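Local coordinates for protein tyrocidine synthase 2 (Brevibacillus parabrevis, PDB 6TA8) that belongs to the nonribosomal peptide synthetase family and is represented here by its condensation domain, a fold of two lobes built on mixed beta-sheets, at residues Y114-H119 and E123-E128; A36-Q41 and A206-Y211; L236-V241 and V418-I423; D65-G70 and V147-T152. All coordinates share one frame; numbering follows the deposited sequence.

Interaction 1: Y114-H119 and E123-E128; sequences YDLKNH and EARILE
Leu116 makes the contact with the helix, lying against Arg125 and Ile126. Tyr114, still in strand 110-115, pairs by backbone hydrogen bonds with Leu149 and Ala151, while its ring lies nearly parallel to that of Phe150. Two residues on, chi1 of -53° turns CG of Leu116 to the helix side, and with chi2 at 163° both methyls reach helix 122-134. Leu116 CD1 rests on Ile126 CG1 at 3.7 Å, the two side chains crossing obliquely. Leu116 CD2 lies 3.8 Å from Arg125 CG, and there the crossing is close to a right angle.

The contact belongs to a beta-alpha-beta unit made of strand 110-115, helix 122-134 and strand 145-152. Leu116 occupies the connection between the first strand and the helix, and both Leu116 and Ile126 also touch Phe150 on the parallel strand 145-152, so the apolar group joins the connection, the helix and that strand. Arg125 is different: its chain leaves anti to the backbone N, then bends at chi2 (56°), so that its aliphatic part is offered to the leucine and Leu116 CD2 comes to the guanidinium edge, near its plane. The contact buries Arg125 NE, which has no hydrogen-bond partner in the model.

Further on the chain turns back, with a weak backbone bond from His119 N to Leu116 O. The imidazole of His119 then takes Leu116 CD2 over the centre of one face, 3.3 Å above the plane. His119 NE2 remains 5.0 Å from Arg125 NE, so any electrostatic influence between them would act without direct contact.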
loop_
_atom_site.group_PDB
_atom_site.type_symbol
_atom_site.label_atom_id
_atom_site.label_comp_id
_atom_site.label_asym_id
_atom_site.label_seq_id
_atom_site.Cartn_x
_atom_site.Cartn_y
_atom_site.Cartn_z
ATOM N N TYR A 114 -26.710 9.601 2.734
ATOM C CA TYR A 114 -27.786 8.782 2.194
ATOM C C TYR A 114 -28.607 8.205 3.337
ATOM O O TYR A 114 -28.046 7.708 4.319
ATOM C CB TYR A 114 -27.236 7.655 1.313
ATOM C CG TYR A 114 -26.462 8.147 0.113
ATOM C CD1 TYR A 114 -27.114 8.483 -1.067
ATOM C CD2 TYR A 114 -25.081 8.283 0.160
ATOM C CE1 TYR A 114 -26.411 8.936 -2.167
ATOM C CE2 TYR A 114 -24.370 8.733 -0.934
ATOM C CZ TYR A 114 -25.038 9.059 -2.094
ATOM O OH TYR A 114 -24.331 9.510 -3.184
ATOM N N ASP A 115 -29.927 8.272 3.203
ATOM C CA ASP A 115 -30.865 7.772 4.206
ATOM C C ASP A 115 -31.539 6.528 3.630
ATOM O O ASP A 115 -32.609 6.605 3.024
ATOM C CB ASP A 115 -31.885 8.847 4.583
ATOM C CG ASP A 115 -32.887 8.369 5.617
ATOM O OD1 ASP A 115 -32.586 7.398 6.342
ATOM O OD2 ASP A 115 -33.981 8.969 5.706
ATOM N N LEU A 116 -30.901 5.373 3.825
ATOM C CA LEU A 116 -31.402 4.099 3.323
ATOM C C LEU A 116 -32.053 3.261 4.419
ATOM O O LEU A 116 -32.019 2.027 4.361
ATOM C CB LEU A 116 -30.272 3.314 2.657
ATOM C CG LEU A 116 -29.474 4.038 1.569
ATOM C CD1 LEU A 116 -28.166 3.315 1.298
ATOM C CD2 LEU A 116 -30.291 4.166 0.293
ATOM N N LYS A 117 -32.651 3.911 5.421
ATOM C CA LYS A 117 -33.254 3.181 6.531
ATOM C C LYS A 117 -34.524 2.442 6.127
ATOM O O LYS A 117 -34.942 1.524 6.840
ATOM C CB LYS A 117 -33.557 4.135 7.687
ATOM C CG LYS A 117 -32.334 4.844 8.244
ATOM C CD LYS A 117 -32.698 5.721 9.430
ATOM C CE LYS A 117 -31.696 6.849 9.618
ATOM N NZ LYS A 117 -31.891 7.940 8.623
ATOM N N ASN A 118 -35.145 2.816 5.008
ATOM C CA ASN A 118 -36.373 2.185 4.547
ATOM C C ASN A 118 -36.193 1.391 3.261
ATOM O O ASN A 118 -37.156 0.777 2.789
ATOM C CB ASN A 118 -37.467 3.240 4.342
ATOM C CG ASN A 118 -38.047 3.744 5.649
ATOM O OD1 ASN A 118 -37.856 3.138 6.703
ATOM N ND2 ASN A 118 -38.765 4.860 5.585
ATOM N N HIS A 119 -34.994 1.381 2.686
ATOM C CA HIS A 119 -34.784 0.745 1.396
ATOM C C HIS A 119 -34.799 -0.778 1.532
ATOM O O HIS A 119 -34.711 -1.340 2.627
ATOM C CB HIS A 119 -33.468 1.214 0.778
ATOM C CG HIS A 119 -33.522 2.608 0.235
ATOM N ND1 HIS A 119 -33.812 3.702 1.021
ATOM C CD2 HIS A 119 -33.330 3.086 -1.018
ATOM C CE1 HIS A 119 -33.793 4.794 0.277
ATOM N NE2 HIS A 119 -33.503 4.447 -0.964
ATOM N N GLU A 123 -27.076 -3.730 0.489
ATOM C CA GLU A 123 -25.754 -4.004 -0.066
ATOM C C GLU A 123 -25.667 -3.595 -1.532
ATOM O O GLU A 123 -24.693 -2.958 -1.950
ATOM C CB GLU A 123 -25.413 -5.485 0.101
ATOM C CG GLU A 123 -23.925 -5.786 0.033
ATOM C CD GLU A 123 -23.609 -7.240 0.312
ATOM O OE1 GLU A 123 -24.304 -8.118 -0.244
ATOM O OE2 GLU A 123 -22.668 -7.508 1.086
ATOM N N ALA A 124 -26.673 -3.957 -2.333
ATOM C CA ALA A 124 -26.638 -3.616 -3.751
ATOM C C ALA A 124 -26.757 -2.115 -3.973
ATOM O O ALA A 124 -26.217 -1.590 -4.954
ATOM C CB ALA A 124 -27.748 -4.353 -4.500
ATOM N N ARG A 125 -27.453 -1.410 -3.079
ATOM C CA ARG A 125 -27.592 0.035 -3.216
ATOM C C ARG A 125 -26.361 0.766 -2.692
ATOM O O ARG A 125 -25.952 1.784 -3.262
ATOM C CB ARG A 125 -28.851 0.508 -2.488
ATOM C CG ARG A 125 -29.081 2.011 -2.530
ATOM C CD ARG A 125 -29.122 2.532 -3.956
ATOM N NE ARG A 125 -29.516 3.937 -4.008
ATOM C CZ ARG A 125 -29.456 4.690 -5.101
ATOM N NH1 ARG A 125 -29.017 4.175 -6.240
ATOM N NH2 ARG A 125 -29.838 5.959 -5.055
ATOM N N ILE A 126 -25.756 0.264 -1.614
ATOM C CA ILE A 126 -24.557 0.900 -1.077
ATOM C C ILE A 126 -23.374 0.682 -2.012
ATOM O O ILE A 126 -22.601 1.609 -2.283
ATOM C CB ILE A 126 -24.269 0.384 0.345
ATOM C CG1 ILE A 126 -25.197 1.068 1.350
ATOM C CG2 ILE A 126 -22.813 0.611 0.723
ATOM C CD1 ILE A 126 -25.165 0.460 2.731
ATOM N N LEU A 127 -23.218 -0.540 -2.531
ATOM C CA LEU A 127 -22.121 -0.817 -3.454
ATOM C C LEU A 127 -22.249 0.007 -4.730
ATOM O O LEU A 127 -21.245 0.479 -5.276
ATOM C CB LEU A 127 -22.077 -2.309 -3.781
ATOM C CG LEU A 127 -21.116 -2.742 -4.891
ATOM C CD1 LEU A 127 -19.674 -2.448 -4.499
ATOM C CD2 LEU A 127 -21.299 -4.215 -5.220
ATOM N N GLU A 128 -23.478 0.192 -5.218
ATOM C CA GLU A 128 -23.684 0.986 -6.425
ATOM C C GLU A 128 -23.340 2.451 -6.188
ATOM O O GLU A 128 -22.704 3.091 -7.033
ATOM C CB GLU A 128 -25.128 0.842 -6.906
ATOM C CG GLU A 128 -25.383 1.407 -8.294
ATOM C CD GLU A 128 -26.787 1.116 -8.792
ATOM O OE1 GLU A 128 -27.646 0.739 -7.967
ATOM O OE2 GLU A 128 -27.028 1.263 -10.008
#

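Interaction 2: A36-Q41 and A206-Y211; sequences ALTPIQ and AQLQKY
Thr38 and Leu208 are the residues whose CA atoms lie nearest across the segments, 7.8 Å apart, where the start of helix 39-46 faces the middle of helix 201-212. Thr38 is the N-cap of the former, and Pro39, which has no N-H to offer, begins its first turn.

A capping box fixes this helix start. Thr38 N donates to Gln41 OE1 over 2.9 Å, nearly straight at 169°, although the donor is tilted somewhat from the plane of the side-chain carbonyl. The reciprocal bond from Gln41 N to Thr38 OG1 is weak at 3.5 Å. The amide of Gln41 has a second hold through NE2, which bonds Leu165 O. With chi1 of Thr38 at 61°, OG1 turns inward to the cap and Thr38 CG2 stands anti to the carbonyl carbon, where it meets Leu208 CD2 at 4.2 Å.

Leu208 CD2 makes the closer contact with the proline ring, meeting it at Pro39 CD, 3.6 Å away. Leu208 extends to it with CG anti to its backbone N, and its side chain crosses Thr38 at about a right angle. Ile362, on helix 359-365, touches both Pro39 and Leu208, bringing a third helix to the site.

No hydrogen bond links the two segments. The capping bonds lie within segment 36-41, Gln41 NE2 is held by Leu165 O, and the interhelical attraction therefore rests on buried apolar packing.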
loop_
_atom_site.group_PDB
_atom_site.type_symbol
_atom_site.label_atom_id
_atom_site.label_comp_id
_atom_site.label_asym_id
_atom_site.label_seq_id
_atom_site.Cartn_x
_atom_site.Cartn_y
_atom_site.Cartn_z
ATOM N N ALA A 36 7.644 18.886 -4.440
ATOM C CA ALA A 36 8.254 18.069 -5.478
ATOM C C ALA A 36 7.659 16.665 -5.469
ATOM O O ALA A 36 7.224 16.157 -4.431
ATOM C CB ALA A 36 9.768 17.999 -5.290
ATOM N N LEU A 37 7.646 16.039 -6.642
ATOM C CA LEU A 37 7.075 14.706 -6.790
ATOM C C LEU A 37 8.041 13.666 -6.236
ATOM O O LEU A 37 9.204 13.604 -6.651
ATOM C CB LEU A 37 6.759 14.421 -8.258
ATOM C CG LEU A 37 5.586 15.176 -8.889
ATOM C CD1 LEU A 37 5.523 14.908 -10.384
ATOM C CD2 LEU A 37 4.275 14.796 -8.220
ATOM N N THR A 38 7.560 12.850 -5.301
ATOM C CA THR A 38 8.356 11.760 -4.767
ATOM C C THR A 38 8.481 10.648 -5.809
ATOM O O THR A 38 7.725 10.616 -6.784
ATOM C CB THR A 38 7.726 11.229 -3.479
ATOM O OG1 THR A 38 6.408 10.740 -3.751
ATOM C CG2 THR A 38 7.647 12.330 -2.435
ATOM N N PRO A 39 9.449 9.736 -5.641
ATOM C CA PRO A 39 9.611 8.660 -6.639
ATOM C C PRO A 39 8.351 7.844 -6.878
ATOM O O PRO A 39 8.043 7.522 -8.032
ATOM C CB PRO A 39 10.735 7.804 -6.040
ATOM C CG PRO A 39 11.534 8.758 -5.237
ATOM C CD PRO A 39 10.551 9.741 -4.662
ATOM N N ILE A 40 7.615 7.495 -5.822
ATOM C CA ILE A 40 6.395 6.717 -6.011
ATOM C C ILE A 40 5.318 7.566 -6.675
ATOM O O ILE A 40 4.424 7.034 -7.347
ATOM C CB ILE A 40 5.920 6.131 -4.667
ATOM C CG1 ILE A 40 4.850 5.061 -4.895
ATOM C CG2 ILE A 40 5.406 7.228 -3.745
ATOM C CD1 ILE A 40 5.287 3.941 -5.813
ATOM N N GLN A 41 5.386 8.889 -6.517
ATOM C CA GLN A 41 4.467 9.768 -7.227
ATOM C C GLN A 41 4.863 9.912 -8.690
ATOM O O GLN A 41 3.994 9.945 -9.570
ATOM C CB GLN A 41 4.417 11.135 -6.544
ATOM C CG GLN A 41 3.632 11.141 -5.242
ATOM C CD GLN A 41 3.758 12.452 -4.493
ATOM O OE1 GLN A 41 4.746 13.172 -4.642
ATOM N NE2 GLN A 41 2.757 12.768 -3.681
ATOM N N ALA A 206 11.265 17.723 0.183
ATOM C CA ALA A 206 12.395 18.637 0.061
ATOM C C ALA A 206 13.679 17.992 0.567
ATOM O O ALA A 206 14.740 18.138 -0.051
ATOM C CB ALA A 206 12.108 19.931 0.820
ATOM N N GLN A 207 13.604 17.279 1.692
ATOM C CA GLN A 207 14.776 16.572 2.196
ATOM C C GLN A 207 15.099 15.353 1.340
ATOM O O GLN A 207 16.255 14.919 1.289
ATOM C CB GLN A 207 14.549 16.167 3.656
ATOM C CG GLN A 207 15.680 15.366 4.290
ATOM C CD GLN A 207 17.040 16.011 4.103
ATOM O OE1 GLN A 207 17.197 17.220 4.262
ATOM N NE2 GLN A 207 18.033 15.199 3.762
ATOM N N LEU A 208 14.097 14.801 0.650
ATOM C CA LEU A 208 14.330 13.628 -0.185
ATOM C C LEU A 208 15.238 13.948 -1.366
ATOM O O LEU A 208 16.001 13.081 -1.810
ATOM C CB LEU A 208 12.997 13.064 -0.674
ATOM C CG LEU A 208 12.974 11.599 -1.112
ATOM C CD1 LEU A 208 13.430 10.688 0.015
ATOM C CD2 LEU A 208 11.579 11.221 -1.571
ATOM N N GLN A 209 15.176 15.176 -1.884
ATOM C CA GLN A 209 16.049 15.550 -2.991
ATOM C C GLN A 209 17.478 15.778 -2.512
ATOM O O GLN A 209 18.436 15.449 -3.221
ATOM C CB GLN A 209 15.505 16.796 -3.691
ATOM C CG GLN A 209 16.339 17.261 -4.876
ATOM C CD GLN A 209 16.436 16.214 -5.971
ATOM O OE1 GLN A 209 15.439 15.601 -6.353
ATOM N NE2 GLN A 209 17.643 16.007 -6.482
ATOM N N LYS A 210 17.642 16.340 -1.311
ATOM C CA LYS A 210 18.978 16.509 -0.752
ATOM C C LYS A 210 19.627 15.160 -0.469
ATOM O O LYS A 210 20.807 14.954 -0.778
ATOM C CB LYS A 210 18.912 17.351 0.522
ATOM C CG LYS A 210 18.453 18.782 0.301
ATOM C CD LYS A 210 18.284 19.513 1.622
ATOM C CE LYS A 210 17.873 20.960 1.408
ATOM N NZ LYS A 210 17.609 21.657 2.697
ATOM N N TYR A 211 18.871 14.229 0.118
ATOM C CA TYR A 211 19.384 12.880 0.328
ATOM C C TYR A 211 19.610 12.159 -0.994
ATOM O O TYR A 211 20.450 11.255 -1.070
ATOM C CB TYR A 211 18.419 12.092 1.215
ATOM C CG TYR A 211 18.793 10.640 1.412
ATOM C CD1 TYR A 211 19.803 10.275 2.292
ATOM C CD2 TYR A 211 18.129 9.635 0.723
ATOM C CE1 TYR A 211 20.145 8.949 2.475
ATOM C CE2 TYR A 211 18.464 8.306 0.899
ATOM C CZ TYR A 211 19.472 7.969 1.776
ATOM O OH TYR A 211 19.807 6.646 1.954
#

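Interaction 3: L236-V241 and V418-I423; sequences LPTDFV and VFLLDI
Leu236 and Leu420 both carry CG anti to the backbone N, with chi1 of -168° and -170°, and these torsions extend the two side chains toward each other from the loop and from the lead-in to strand 421-428. The CD2 methyls of Leu236 and Leu420 are 4.1 Å apart. Leu420 uses its other branch as well: Leu420 CD1 reaches Thr238 CG2 at 3.6 Å, so its forked end spans two residues of the loop.

With chi1 at 66°, Thr238 OG1 donates to Phe240 O over 2.6 Å, approaching from well above the carbonyl plane rather than along a lone pair, and CG2 is left for the leucine. A looser contact, 4.3 Å between Leu236 CD1 and Leu421 CD1, carries the apolar group onto the strand itself.

Tyr443 touches Leu236, Thr238 and Leu420 and bonds Pro237 O through its hydroxyl, tying the loop also to the chain just after strand 431-439. The irregular segment 236-241 thus packs by its side chains on the lead-in to strand 421-428 and touches its first residue; that strand lies between strands 383-390 and 431-439 in the six-stranded mixed sheet of the domain's C-terminal lobe.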
loop_
_atom_site.group_PDB
_atom_site.type_symbol
_atom_site.label_atom_id
_atom_site.label_comp_id
_atom_site.label_asym_id
_atom_site.label_seq_id
_atom_site.Cartn_x
_atom_site.Cartn_y
_atom_site.Cartn_z
ATOM N N LEU A 236 7.726 -15.519 -16.332
ATOM C CA LEU A 236 6.809 -16.401 -15.618
ATOM C C LEU A 236 5.721 -16.874 -16.580
ATOM O O LEU A 236 5.221 -16.078 -17.385
ATOM C CB LEU A 236 6.223 -15.671 -14.400
ATOM C CG LEU A 236 5.450 -16.465 -13.342
ATOM C CD1 LEU A 236 5.355 -15.671 -12.045
ATOM C CD2 LEU A 236 4.088 -16.802 -13.828
ATOM N N PRO A 237 5.360 -18.156 -16.555
ATOM C CA PRO A 237 4.403 -18.674 -17.541
ATOM C C PRO A 237 2.986 -18.184 -17.280
ATOM O O PRO A 237 2.538 -18.107 -16.135
ATOM C CB PRO A 237 4.506 -20.198 -17.371
ATOM C CG PRO A 237 5.076 -20.404 -16.000
ATOM C CD PRO A 237 6.006 -19.235 -15.788
ATOM N N THR A 238 2.274 -17.865 -18.358
ATOM C CA THR A 238 0.862 -17.520 -18.286
ATOM C C THR A 238 0.036 -18.530 -19.074
ATOM O O THR A 238 0.525 -19.155 -20.018
ATOM C CB THR A 238 0.588 -16.104 -18.815
ATOM O OG1 THR A 238 0.871 -16.042 -20.219
ATOM C CG2 THR A 238 1.442 -15.086 -18.082
ATOM N N ASP A 239 -1.229 -18.687 -18.675
ATOM C CA ASP A 239 -2.117 -19.576 -19.418
ATOM C C ASP A 239 -2.389 -19.031 -20.814
ATOM O O ASP A 239 -2.464 -19.799 -21.781
ATOM C CB ASP A 239 -3.426 -19.784 -18.658
ATOM C CG ASP A 239 -3.248 -20.613 -17.401
ATOM O OD1 ASP A 239 -2.395 -21.525 -17.403
ATOM O OD2 ASP A 239 -3.964 -20.353 -16.411
ATOM N N PHE A 240 -2.530 -17.714 -20.940
ATOM C CA PHE A 240 -2.788 -17.078 -22.222
ATOM C C PHE A 240 -1.914 -15.840 -22.363
ATOM O O PHE A 240 -1.360 -15.329 -21.388
ATOM C CB PHE A 240 -4.264 -16.687 -22.379
ATOM C CG PHE A 240 -5.215 -17.603 -21.667
ATOM C CD1 PHE A 240 -5.458 -18.879 -22.148
ATOM C CD2 PHE A 240 -5.869 -17.189 -20.520
ATOM C CE1 PHE A 240 -6.330 -19.726 -21.496
ATOM C CE2 PHE A 240 -6.747 -18.031 -19.863
ATOM C CZ PHE A 240 -6.976 -19.301 -20.353
ATOM N N VAL A 241 -1.805 -15.365 -23.600
ATOM C CA VAL A 241 -1.112 -14.125 -23.927
ATOM C C VAL A 241 -2.157 -13.103 -24.353
ATOM O O VAL A 241 -3.067 -13.420 -25.129
ATOM C CB VAL A 241 -0.060 -14.341 -25.034
ATOM C CG1 VAL A 241 0.249 -13.034 -25.753
ATOM C CG2 VAL A 241 1.207 -14.945 -24.451
ATOM N N VAL A 418 -0.223 -3.127 -13.976
ATOM C CA VAL A 418 1.219 -2.935 -14.023
ATOM C C VAL A 418 1.968 -4.236 -13.761
ATOM O O VAL A 418 2.957 -4.531 -14.432
ATOM C CB VAL A 418 1.642 -1.837 -13.023
ATOM C CG1 VAL A 418 3.158 -1.696 -12.991
ATOM C CG2 VAL A 418 0.985 -0.513 -13.384
ATOM N N PHE A 419 1.502 -5.029 -12.803
ATOM C CA PHE A 419 2.160 -6.266 -12.413
ATOM C C PHE A 419 1.331 -7.466 -12.848
ATOM O O PHE A 419 0.096 -7.421 -12.832
ATOM C CB PHE A 419 2.394 -6.306 -10.902
ATOM C CG PHE A 419 3.359 -5.267 -10.417
ATOM C CD1 PHE A 419 4.721 -5.426 -10.615
ATOM C CD2 PHE A 419 2.907 -4.126 -9.774
ATOM C CE1 PHE A 419 5.614 -4.470 -10.175
ATOM C CE2 PHE A 419 3.796 -3.167 -9.331
ATOM C CZ PHE A 419 5.152 -3.338 -9.532
ATOM N N LEU A 420 2.023 -8.538 -13.237
ATOM C CA LEU A 420 1.339 -9.757 -13.648
ATOM C C LEU A 420 0.608 -10.411 -12.482
ATOM O O LEU A 420 -0.443 -11.030 -12.680
ATOM C CB LEU A 420 2.343 -10.729 -14.266
ATOM C CG LEU A 420 1.793 -11.969 -14.965
ATOM C CD1 LEU A 420 2.332 -12.045 -16.380
ATOM C CD2 LEU A 420 2.166 -13.213 -14.181
ATOM N N LEU A 421 1.144 -10.286 -11.270
ATOM C CA LEU A 421 0.525 -10.842 -10.075
ATOM C C LEU A 421 0.751 -9.891 -8.911
ATOM O O LEU A 421 1.890 -9.503 -8.640
ATOM C CB LEU A 421 1.098 -12.224 -9.737
ATOM C CG LEU A 421 0.808 -13.381 -10.693
ATOM C CD1 LEU A 421 1.577 -14.622 -10.268
ATOM C CD2 LEU A 421 -0.686 -13.667 -10.765
ATOM N N ASP A 422 -0.330 -9.517 -8.232
ATOM C CA ASP A 422 -0.260 -8.700 -7.026
ATOM C C ASP A 422 -0.599 -9.577 -5.829
ATOM O O ASP A 422 -1.725 -10.070 -5.715
ATOM C CB ASP A 422 -1.213 -7.508 -7.104
ATOM C CG ASP A 422 -1.284 -6.736 -5.798
ATOM O OD1 ASP A 422 -2.253 -5.972 -5.607
ATOM O OD2 ASP A 422 -0.368 -6.895 -4.960
ATOM N N ILE A 423 0.372 -9.764 -4.943
ATOM C CA ILE A 423 0.224 -10.620 -3.774
ATOM C C ILE A 423 0.280 -9.733 -2.538
ATOM O O ILE A 423 1.319 -9.129 -2.240
ATOM C CB ILE A 423 1.299 -11.713 -3.726
ATOM C CG1 ILE A 423 1.227 -12.576 -4.988
ATOM C CG2 ILE A 423 1.137 -12.567 -2.479
ATOM C CD1 ILE A 423 2.269 -13.668 -5.041
#

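Interaction 4: D65-G70 and V147-T152; sequences DGFDEG and VALFAT
Leu149 crosses from strand 145-152 to Phe67 and Glu69. From CB, which projects toward segment 65-70, the chain continues to CG anti to the backbone N (chi1 174°), and only beyond this branch point do atoms touch. Leu149 CD1 lies 3.9 Å from Phe67 CD2 and 4.0 Å from Phe67 CB; it approaches the ring obliquely, at the root of the side chain. Leu149 CD2 turns instead to Glu69 and lies 4.1 Å from Glu69 CB. The leucine thus straddles the turn into helix 69-82, with one methyl for Phe67, before the N-cap residue Asp68, and one for Glu69, after it.

The aromatic ring of Phe67 goes on to Leu158 of strand 155-163, and Glu69 runs out over Phe111 and Ser113 of strand 110-115, so the strands on both sides of 145-152 take part. Two polar ties hold the turn's backbone: Phe67 N bonds Asp156 OD2, and Asp68 N bonds Tyr183 OH. Across the contact itself there is no hydrogen bond.

The strand alternates in the usual way. Leu149 serves the face where helix 69-82 begins, whereas its neighbours Ala148 and Phe150 touch helix 122-134. Such two-sided cover, with successive residues of an interior strand facing the start of one helix on one side and a second helix on the other, is characteristic of a layered alpha/beta sheet, here that of the domain's N-terminal lobe.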
loop_
_atom_site.group_PDB
_atom_site.type_symbol
_atom_site.label_atom_id
_atom_site.label_comp_id
_atom_site.label_asym_id
_atom_site.label_seq_id
_atom_site.Cartn_x
_atom_site.Cartn_y
_atom_site.Cartn_z
ATOM N N ASP A 65 -24.841 2.084 16.750
ATOM C CA ASP A 65 -25.686 3.189 17.189
ATOM C C ASP A 65 -25.704 4.344 16.197
ATOM O O ASP A 65 -26.401 5.336 16.441
ATOM C CB ASP A 65 -25.234 3.691 18.564
ATOM C CG ASP A 65 -23.744 3.954 18.631
ATOM O OD1 ASP A 65 -22.970 3.117 18.123
ATOM O OD2 ASP A 65 -23.348 4.997 19.193
ATOM N N GLY A 66 -24.962 4.243 15.100
ATOM C CA GLY A 66 -25.000 5.238 14.050
ATOM C C GLY A 66 -24.040 6.392 14.286
ATOM O O GLY A 66 -23.583 6.651 15.397
ATOM N N PHE A 67 -23.733 7.090 13.198
ATOM C CA PHE A 67 -22.916 8.293 13.227
ATOM C C PHE A 67 -23.800 9.533 13.190
ATOM O O PHE A 67 -24.944 9.498 12.729
ATOM C CB PHE A 67 -21.941 8.327 12.045
ATOM C CG PHE A 67 -20.893 7.252 12.079
ATOM C CD1 PHE A 67 -19.798 7.359 12.921
ATOM C CD2 PHE A 67 -20.992 6.145 11.253
ATOM C CE1 PHE A 67 -18.828 6.375 12.948
ATOM C CE2 PHE A 67 -20.024 5.158 11.275
ATOM C CZ PHE A 67 -18.942 5.273 12.123
ATOM N N ASP A 68 -23.253 10.637 13.685
ATOM C CA ASP A 68 -23.869 11.951 13.557
ATOM C C ASP A 68 -23.082 12.736 12.519
ATOM O O ASP A 68 -21.882 12.973 12.697
ATOM C CB ASP A 68 -23.895 12.689 14.897
ATOM C CG ASP A 68 -24.729 13.956 14.845
ATOM O OD1 ASP A 68 -25.969 13.850 14.736
ATOM O OD2 ASP A 68 -24.144 15.058 14.911
ATOM N N GLU A 69 -23.754 13.125 11.432
ATOM C CA GLU A 69 -23.052 13.755 10.319
ATOM C C GLU A 69 -22.411 15.071 10.741
ATOM O O GLU A 69 -21.327 15.421 10.261
ATOM C CB GLU A 69 -24.009 13.967 9.144
ATOM C CG GLU A 69 -25.231 14.814 9.460
ATOM C CD GLU A 69 -25.995 15.221 8.215
ATOM O OE1 GLU A 69 -25.496 14.959 7.099
ATOM O OE2 GLU A 69 -27.093 15.802 8.349
ATOM N N GLY A 70 -23.061 15.811 11.643
ATOM C CA GLY A 70 -22.475 17.046 12.135
ATOM C C GLY A 70 -21.169 16.825 12.872
ATOM O O GLY A 70 -20.299 17.700 12.879
ATOM N N VAL A 147 -16.059 11.461 1.699
ATOM C CA VAL A 147 -16.666 10.817 2.859
ATOM C C VAL A 147 -18.139 10.585 2.560
ATOM O O VAL A 147 -18.852 11.516 2.166
ATOM C CB VAL A 147 -16.491 11.661 4.135
ATOM C CG1 VAL A 147 -16.982 10.893 5.351
ATOM C CG2 VAL A 147 -15.035 12.067 4.308
ATOM N N ALA A 148 -18.594 9.348 2.744
ATOM C CA ALA A 148 -19.971 8.971 2.455
ATOM C C ALA A 148 -20.565 8.259 3.659
ATOM O O ALA A 148 -19.964 7.318 4.187
ATOM C CB ALA A 148 -20.053 8.074 1.217
ATOM N N LEU A 149 -21.742 8.707 4.086
ATOM C CA LEU A 149 -22.450 8.126 5.219
ATOM C C LEU A 149 -23.711 7.440 4.710
ATOM O O LEU A 149 -24.571 8.087 4.103
ATOM C CB LEU A 149 -22.796 9.197 6.254
ATOM C CG LEU A 149 -23.656 8.751 7.438
ATOM C CD1 LEU A 149 -22.967 7.640 8.218
ATOM C CD2 LEU A 149 -23.970 9.931 8.344
ATOM N N PHE A 150 -23.815 6.137 4.953
ATOM C CA PHE A 150 -24.964 5.337 4.543
ATOM C C PHE A 150 -25.709 4.892 5.795
ATOM O O PHE A 150 -25.238 4.014 6.526
ATOM C CB PHE A 150 -24.527 4.134 3.709
ATOM C CG PHE A 150 -23.707 4.496 2.503
ATOM C CD1 PHE A 150 -24.318 4.819 1.303
ATOM C CD2 PHE A 150 -22.323 4.505 2.568
ATOM C CE1 PHE A 150 -23.566 5.150 0.192
ATOM C CE2 PHE A 150 -21.565 4.835 1.460
ATOM C CZ PHE A 150 -22.187 5.157 0.272
ATOM N N ALA A 151 -26.868 5.496 6.039
ATOM C CA ALA A 151 -27.684 5.174 7.203
ATOM C C ALA A 151 -28.726 4.130 6.820
ATOM O O ALA A 151 -29.581 4.386 5.967
ATOM C CB ALA A 151 -28.359 6.430 7.755
ATOM N N THR A 152 -28.652 2.962 7.447
ATOM C CA THR A 152 -29.605 1.882 7.233
ATOM C C THR A 152 -30.315 1.562 8.546
ATOM O O THR A 152 -30.097 2.210 9.573
ATOM C CB THR A 152 -28.912 0.636 6.670
ATOM O OG1 THR A 152 -27.838 0.250 7.536
ATOM C CG2 THR A 152 -28.366 0.914 5.278
#

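Interactions 1 and 4 share one sheet: their centres lie 12 Å apart, and they rest on neighbouring strands, 110-115 and 145-152. Both lie far from the centre of the chain, interaction 1 buried and interaction 4 only partly so. Interaction 2, also buried, joins two helices about 42 Å from interaction 1, measured between centres, on the other side of the chain's middle. Interaction 3 belongs to the six-stranded mixed sheet and is partly buried. All four cross by apolar contacts alone. Polar chemistry enters differently: a helix cap in 2, a threonine-to-carbonyl bond in 3, a buried arginine nitrogen in 1.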